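Local coordinates for kinase-associated protein B (Bacillus cereus, PDB 1Y71) that is of uncertain function but is probably associated with a bacterial kinase and has a fold related to the SH3 barrels, at residues 63-67 and 124-128; 15-19 and 73-77; 42-48 and 98-102. The contacts are given in a common frame with arbitrary orientation. Numbering follows the deposited sequence.

Contact 1: residues 63-67 and 124-128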
# COMPACT_ATOMS: atom_id res chain seq x y z
N HIS B 63 -17.85 -22.65 9.40
CA HIS B 63 -18.13 -21.22 9.34
C HIS B 63 -17.09 -20.47 8.51
O HIS B 63 -15.99 -20.96 8.25
CB HIS B 63 -18.21 -20.62 10.75
CG HIS B 63 -16.91 -20.63 11.50
ND1 HIS B 63 -15.80 -19.92 11.08
CD2 HIS B 63 -16.55 -21.25 12.65
CE1 HIS B 63 -14.81 -20.11 11.93
NE2 HIS B 63 -15.24 -20.91 12.89
N GLU B 64 -17.44 -19.26 8.09
CA GLU B 64 -16.52 -18.44 7.36
C GLU B 64 -15.51 -17.78 8.30
O GLU B 64 -15.74 -17.63 9.50
CB GLU B 64 -17.25 -17.40 6.52
CG GLU B 64 -17.96 -16.35 7.31
CD GLU B 64 -18.58 -15.31 6.40
OE1 GLU B 64 -18.61 -14.12 6.81
OE2 GLU B 64 -19.03 -15.69 5.28
N ARG B 65 -14.38 -17.40 7.72
CA ARG B 65 -13.34 -16.71 8.46
C ARG B 65 -12.91 -15.55 7.58
O ARG B 65 -12.33 -15.76 6.51
CB ARG B 65 -12.19 -17.67 8.74
CG ARG B 65 -10.89 -17.01 9.24
CD ARG B 65 -9.97 -18.02 9.91
NE ARG B 65 -10.61 -18.68 11.05
CZ ARG B 65 -11.15 -19.90 11.03
NH1 ARG B 65 -11.15 -20.63 9.90
NH2 ARG B 65 -11.69 -20.40 12.14
N ARG B 66 -13.23 -14.33 8.01
CA ARG B 66 -12.84 -13.10 7.29
C ARG B 66 -11.36 -12.71 7.48
O ARG B 66 -10.80 -12.88 8.55
CB ARG B 66 -13.72 -11.90 7.73
CG ARG B 66 -15.11 -11.86 7.18
CD ARG B 66 -15.88 -10.64 7.76
NE ARG B 66 -17.01 -10.34 6.89
CZ ARG B 66 -17.20 -9.21 6.22
NH1 ARG B 66 -16.34 -8.20 6.31
NH2 ARG B 66 -18.28 -9.09 5.46
N ALA B 67 -10.75 -12.15 6.43
CA ALA B 67 -9.47 -11.45 6.55
C ALA B 67 -9.56 -10.30 7.53
O ALA B 67 -10.65 -9.73 7.73
CB ALA B 67 -8.99 -10.93 5.17
N LEU B 124 -17.87 -15.09 0.62
CA LEU B 124 -17.01 -14.05 1.20
C LEU B 124 -16.67 -12.97 0.17
O LEU B 124 -16.69 -11.77 0.48
CB LEU B 124 -15.73 -14.65 1.78
CG LEU B 124 -15.71 -15.11 3.23
CD1 LEU B 124 -14.35 -15.63 3.53
CD2 LEU B 124 -16.08 -13.97 4.18
N LYS B 125 -16.39 -13.41 -1.05
CA LYS B 125 -16.11 -12.53 -2.18
C LYS B 125 -17.26 -11.53 -2.40
O LYS B 125 -17.02 -10.36 -2.71
CB LYS B 125 -15.86 -13.37 -3.44
CG LYS B 125 -15.61 -12.53 -4.69
CD LYS B 125 -15.24 -13.38 -5.91
CE LYS B 125 -15.11 -12.46 -7.14
NZ LYS B 125 -14.17 -12.99 -8.17
N LYS B 126 -18.49 -12.00 -2.22
CA LYS B 126 -19.65 -11.13 -2.38
C LYS B 126 -19.77 -10.19 -1.18
O LYS B 126 -20.01 -9.00 -1.34
CB LYS B 126 -20.92 -11.96 -2.59
CG LYS B 126 -20.84 -12.84 -3.81
CD LYS B 126 -22.15 -13.61 -4.05
CE LYS B 126 -22.09 -14.42 -5.34
NZ LYS B 126 -23.16 -15.45 -5.36
N ASP B 127 -19.54 -10.74 0.02
CA ASP B 127 -19.62 -9.98 1.26
C ASP B 127 -18.61 -8.82 1.32
O ASP B 127 -18.91 -7.75 1.84
CB ASP B 127 -19.43 -10.90 2.45
CG ASP B 127 -20.52 -11.96 2.55
OD1 ASP B 127 -21.56 -11.82 1.88
OD2 ASP B 127 -20.32 -12.93 3.31
N TYR B 128 -17.41 -9.06 0.79
CA TYR B 128 -16.35 -8.07 0.77
C TYR B 128 -16.56 -6.92 -0.22
O TYR B 128 -15.81 -5.93 -0.20
CB TYR B 128 -15.05 -8.73 0.37
CG TYR B 128 -14.44 -9.68 1.40
CD1 TYR B 128 -14.51 -9.42 2.76
CD2 TYR B 128 -13.70 -10.77 0.97
CE1 TYR B 128 -13.90 -10.28 3.69
CE2 TYR B 128 -13.08 -11.63 1.89
CZ TYR B 128 -13.19 -11.38 3.23
OH TYR B 128 -12.57 -12.24 4.10
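Leu124, on the last turn of helix 112-127, brings the tip of its side chain against the extended segment 63-67. Its CD1 lies 3.6 Å from Arg65 O, and its CD2 lies 3.8 Å from Arg66 CG and 3.6 Å from Glu64 OE2, so this leucine spans three consecutive residues of the loop. Three residues on, Asp127 points its CA-to-CB bond at the loop, where its OD2 is 3.6 Å from Glu64 OE2, a close approach of like charges, while its OD1 accepts a hydrogen bond from Gln123 in the same helix. The nearest approach of Arg66 to the aspartate is NH2 to Asp127 CB, 3.7 Å, a packing contact; the carboxylate oxygens lie farther from it. Tyr128 follows, its N still hydrogen-bonded to Leu124 O at 2.8 Å, and supplies the one direct hydrogen bond between the segments: Ala67 N donates to Tyr128 OH at 3.0 Å and a nearly straight 162°. Tyr128 CE1 also lies over a face of the Arg66 guanidinium. The same hydroxyl is hydrogen-bonded to His45, which joins a third part of the chain to this meeting point. The loop between strands 34-42 and 73-77 is thus laid along the C-terminal end of helix 112-127, while Ala67 and Tyr128 both touch Leu95 of helix 91-104.

Contact 2: residues 15-19 and 73-77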
# COMPACT_ATOMS: atom_id res chain seq x y z
N THR B 15 5.43 -8.05 7.60
CA THR B 15 4.38 -8.99 7.31
C THR B 15 4.02 -9.62 8.67
O THR B 15 4.86 -9.66 9.59
CB THR B 15 4.84 -10.12 6.33
OG1 THR B 15 5.96 -10.78 6.90
CG2 THR B 15 5.27 -9.57 4.94
N GLY B 16 2.77 -10.09 8.80
CA GLY B 16 2.28 -10.72 10.02
C GLY B 16 1.36 -11.87 9.64
O GLY B 16 0.56 -11.77 8.69
N ILE B 17 1.46 -12.95 10.40
CA ILE B 17 0.62 -14.11 10.20
C ILE B 17 -0.32 -14.14 11.37
O ILE B 17 0.14 -14.05 12.53
CB ILE B 17 1.44 -15.42 10.16
CG1 ILE B 17 2.33 -15.43 8.91
CG2 ILE B 17 0.46 -16.65 10.13
CD1 ILE B 17 3.43 -16.55 8.92
N TYR B 18 -1.62 -14.20 11.09
CA TYR B 18 -2.65 -14.18 12.11
C TYR B 18 -3.78 -15.08 11.67
O TYR B 18 -4.37 -14.86 10.60
CB TYR B 18 -3.20 -12.75 12.29
CG TYR B 18 -4.27 -12.64 13.36
CD1 TYR B 18 -3.92 -12.52 14.72
CD2 TYR B 18 -5.62 -12.66 13.02
CE1 TYR B 18 -4.89 -12.43 15.71
CE2 TYR B 18 -6.61 -12.56 13.99
CZ TYR B 18 -6.24 -12.44 15.33
OH TYR B 18 -7.22 -12.32 16.31
N LYS B 19 -4.06 -16.10 12.49
CA LYS B 19 -5.15 -17.06 12.24
C LYS B 19 -5.13 -17.60 10.83
O LYS B 19 -6.19 -17.71 10.16
CB LYS B 19 -6.52 -16.43 12.57
CG LYS B 19 -6.58 -16.00 14.06
CD LYS B 19 -7.90 -16.33 14.68
CE LYS B 19 -7.72 -16.66 16.18
NZ LYS B 19 -7.56 -15.39 16.92
N GLN B 73 -6.19 -3.19 13.78
CA GLN B 73 -4.94 -3.36 14.54
C GLN B 73 -5.11 -4.63 15.36
O GLN B 73 -6.14 -4.84 16.05
CB GLN B 73 -4.59 -2.14 15.40
CG GLN B 73 -4.61 -0.81 14.62
CD GLN B 73 -3.72 0.30 15.18
OE1 GLN B 73 -3.41 0.36 16.37
NE2 GLN B 73 -3.34 1.21 14.31
N THR B 74 -4.16 -5.53 15.19
CA THR B 74 -4.26 -6.84 15.82
C THR B 74 -2.92 -7.17 16.46
O THR B 74 -1.87 -6.82 15.94
CB THR B 74 -4.80 -7.95 14.84
OG1 THR B 74 -3.73 -8.60 14.17
CG2 THR B 74 -5.74 -7.36 13.79
N ASN B 75 -2.98 -7.80 17.62
CA ASN B 75 -1.82 -8.33 18.30
C ASN B 75 -1.28 -9.60 17.66
O ASN B 75 -2.02 -10.56 17.45
CB ASN B 75 -2.16 -8.60 19.76
CG ASN B 75 -0.93 -8.93 20.58
OD1 ASN B 75 0.10 -8.26 20.46
ND2 ASN B 75 -1.04 -9.94 21.44
N ILE B 76 0.02 -9.59 17.33
CA ILE B 76 0.66 -10.72 16.66
C ILE B 76 1.92 -11.11 17.39
O ILE B 76 2.78 -10.26 17.64
CB ILE B 76 0.92 -10.41 15.13
CG1 ILE B 76 -0.39 -10.09 14.43
CG2 ILE B 76 1.62 -11.59 14.39
CD1 ILE B 76 -0.24 -9.70 13.00
N PRO B 77 2.07 -12.42 17.71
CA PRO B 77 3.28 -12.87 18.42
C PRO B 77 4.50 -12.53 17.57
O PRO B 77 4.44 -12.61 16.33
CB PRO B 77 3.09 -14.39 18.53
CG PRO B 77 1.64 -14.64 18.32
CD PRO B 77 1.17 -13.55 17.40
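Tyr18 and Ile76 account for most of the surface buried here, and their CA atoms, 6.6 Å apart, are the nearest pair across the two strands. With chi1 in the t well, Tyr18 extends its ring over segment 73-77: CD1 is 4.3 Å from Ile76 CG1, CE1 is 3.8 Å from Asn75 O, and Thr74 OG1 sits over one ring face, 4.0 Å from CD1. No polar partner for that buried threonine hydroxyl is found in the model. Ile76 reaches back with both ends of its side chain, CG2 lying 3.4 Å from Ile17 O and CD1 4.0 Å from Gly16 CA. The glycine is what admits CD1 so close to the backbone, since an ideal CB on Gly16 would lie 2.8 Å from Ile76 CD1, a clash. No hydrogen bond links the segments; the strand axes run at 92° to each other, 7.3 Å apart at closest approach, and each strand pairs with others instead, Gly16 with Tyr23 and Ile76 with Tyr35. Side-chain contact between nearly orthogonal strands, separated in sheet order by 21-31 and 34-42, reflects a strongly curled antiparallel sheet closing on itself, as in the small barrels of the SH3 clan to which this family belongs.

Contact 3: residues 42-48 and 98-102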
# COMPACT_ATOMS: atom_id res chain seq x y z
N VAL B 42 -3.43 -7.53 2.24
CA VAL B 42 -3.55 -8.97 2.41
C VAL B 42 -2.64 -9.73 1.43
O VAL B 42 -2.71 -9.53 0.24
CB VAL B 42 -5.00 -9.47 2.21
CG1 VAL B 42 -5.11 -10.99 2.59
CG2 VAL B 42 -5.98 -8.61 3.04
N LEU B 43 -1.80 -10.62 1.97
CA LEU B 43 -0.97 -11.53 1.17
C LEU B 43 -1.57 -12.93 1.06
O LEU B 43 -1.45 -13.60 0.01
CB LEU B 43 0.46 -11.66 1.75
CG LEU B 43 1.41 -10.48 1.63
CD1 LEU B 43 2.71 -10.77 2.40
CD2 LEU B 43 1.69 -10.09 0.18
N LYS B 44 -2.19 -13.39 2.14
CA LYS B 44 -2.83 -14.71 2.11
C LYS B 44 -4.12 -14.65 2.87
O LYS B 44 -4.14 -14.18 4.02
CB LYS B 44 -1.89 -15.79 2.69
CG LYS B 44 -2.58 -17.16 2.83
CD LYS B 44 -1.72 -18.07 3.68
CE LYS B 44 -2.20 -19.51 3.60
NZ LYS B 44 -2.87 -19.96 4.85
N HIS B 45 -5.20 -15.04 2.20
CA HIS B 45 -6.52 -15.08 2.82
C HIS B 45 -6.57 -16.29 3.74
O HIS B 45 -6.00 -17.35 3.41
CB HIS B 45 -7.64 -15.07 1.76
CG HIS B 45 -8.99 -14.75 2.32
ND1 HIS B 45 -9.79 -15.71 2.92
CD2 HIS B 45 -9.67 -13.58 2.41
CE1 HIS B 45 -10.92 -15.15 3.32
NE2 HIS B 45 -10.87 -13.85 3.03
N PRO B 46 -7.16 -16.13 4.94
CA PRO B 46 -7.14 -17.23 5.90
C PRO B 46 -7.93 -18.47 5.45
O PRO B 46 -8.87 -18.38 4.64
CB PRO B 46 -7.82 -16.64 7.14
CG PRO B 46 -8.66 -15.51 6.59
CD PRO B 46 -7.78 -14.92 5.53
N VAL B 47 -7.54 -19.59 6.04
CA VAL B 47 -8.17 -20.87 5.78
C VAL B 47 -9.57 -20.84 6.39
O VAL B 47 -9.78 -20.19 7.41
CB VAL B 47 -7.30 -22.02 6.39
CG1 VAL B 47 -7.80 -23.38 5.94
CG2 VAL B 47 -5.91 -21.92 5.89
N GLN B 48 -10.51 -21.53 5.75
CA GLN B 48 -11.89 -21.58 6.25
C GLN B 48 -12.15 -22.83 7.09
O GLN B 48 -11.40 -23.80 7.02
CB GLN B 48 -12.86 -21.55 5.06
CG GLN B 48 -12.64 -20.35 4.14
CD GLN B 48 -12.71 -19.02 4.87
OE1 GLN B 48 -11.70 -18.34 5.07
NE2 GLN B 48 -13.91 -18.65 5.29
N ALA B 98 -5.56 -12.23 -3.14
CA ALA B 98 -5.41 -13.28 -2.13
C ALA B 98 -6.56 -14.32 -2.20
O ALA B 98 -6.36 -15.55 -2.14
CB ALA B 98 -5.34 -12.65 -0.73
N LEU B 99 -7.76 -13.82 -2.36
CA LEU B 99 -8.93 -14.65 -2.45
C LEU B 99 -8.96 -15.50 -3.72
O LEU B 99 -9.27 -16.71 -3.67
CB LEU B 99 -10.18 -13.77 -2.39
CG LEU B 99 -11.48 -14.45 -2.04
CD1 LEU B 99 -11.37 -15.05 -0.66
CD2 LEU B 99 -12.64 -13.37 -2.11
N GLU B 100 -8.64 -14.89 -4.85
CA GLU B 100 -8.60 -15.63 -6.12
C GLU B 100 -7.54 -16.73 -6.06
O GLU B 100 -7.80 -17.89 -6.48
CB GLU B 100 -8.43 -14.71 -7.33
CG GLU B 100 -9.74 -13.99 -7.67
CD GLU B 100 -9.56 -12.68 -8.40
OE1 GLU B 100 -8.40 -12.30 -8.73
OE2 GLU B 100 -10.61 -12.01 -8.65
N THR B 101 -6.40 -16.40 -5.46
CA THR B 101 -5.31 -17.38 -5.25
C THR B 101 -5.76 -18.59 -4.44
O THR B 101 -5.52 -19.75 -4.85
CB THR B 101 -4.04 -16.69 -4.64
OG1 THR B 101 -3.56 -15.75 -5.58
CG2 THR B 101 -2.91 -17.66 -4.28
N GLN B 102 -6.42 -18.32 -3.32
CA GLN B 102 -6.90 -19.39 -2.47
C GLN B 102 -7.95 -20.25 -3.18
O GLN B 102 -7.93 -21.49 -3.08
CB GLN B 102 -7.52 -18.83 -1.19
CG GLN B 102 -7.91 -19.93 -0.18
CD GLN B 102 -8.43 -19.34 1.10
OE1 GLN B 102 -8.73 -18.15 1.17
NE2 GLN B 102 -8.50 -20.14 2.13
O HOH W 1 -4.67 -16.47 -0.42
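A water molecule bridges the backbones of loop and helix: it accepts from His45 N at 3.0 Å and donates to Ala98 O at 2.6 Å. That carbonyl still receives the helical hydrogen bond from Gln102 N, 3.0 Å away, so the bridge forms without breaking the turn. Beside it the small Ala98 lets the loop come close, with CA atoms of Lys44 and Ala98 only 5.2 Å apart; Ala98 CB packs 3.7 Å from Val42 CG1 and 3.8 Å from His45 N. Leu99 CD1 packs on one face of the His45 imidazole, 3.7 Å from the ring centroid and almost on its normal, a CH-pi contact, while His45 NE2 is hydrogen-bonded to Tyr128. Gln102 closes the far end: its NE2 donates to Pro46 O at 3.1 Å, and its OE1 receives a weak, bent hydrogen bond of 3.2 Å from His45 ND1. On the other side of the loop, Leu43 and Lys44 both face Lys22 of strand 21-31 in a classic beta bulge. The arrangement is that of a beta bulge at the end of an inner strand, where the chain leaves a curled antiparallel sheet consistent with the SH3 clan, covered by a helix through an alanine, a leucine and a glutamine whose side-chain amide donates to a loop carbonyl.

Every pair of contacts crosses along the chain, the segments following in the order 15-19, 42-48, 63-67, 73-77, 98-102 and 124-128. Contacts 1 and 3 are close, with centres about 10 Å apart, and share the long loop between strands 34-42 and 73-77, held against successive helices 91-104 and 112-127; Tyr128 to His45 and Arg65 to Val47 connect them. Contact 2 lies in the sheet, its centre about 18 Å from that of contact 1 and about 15 Å from that of contact 3, touching both through Lys19. Together they join the curled sheet to the C-terminal helical pair.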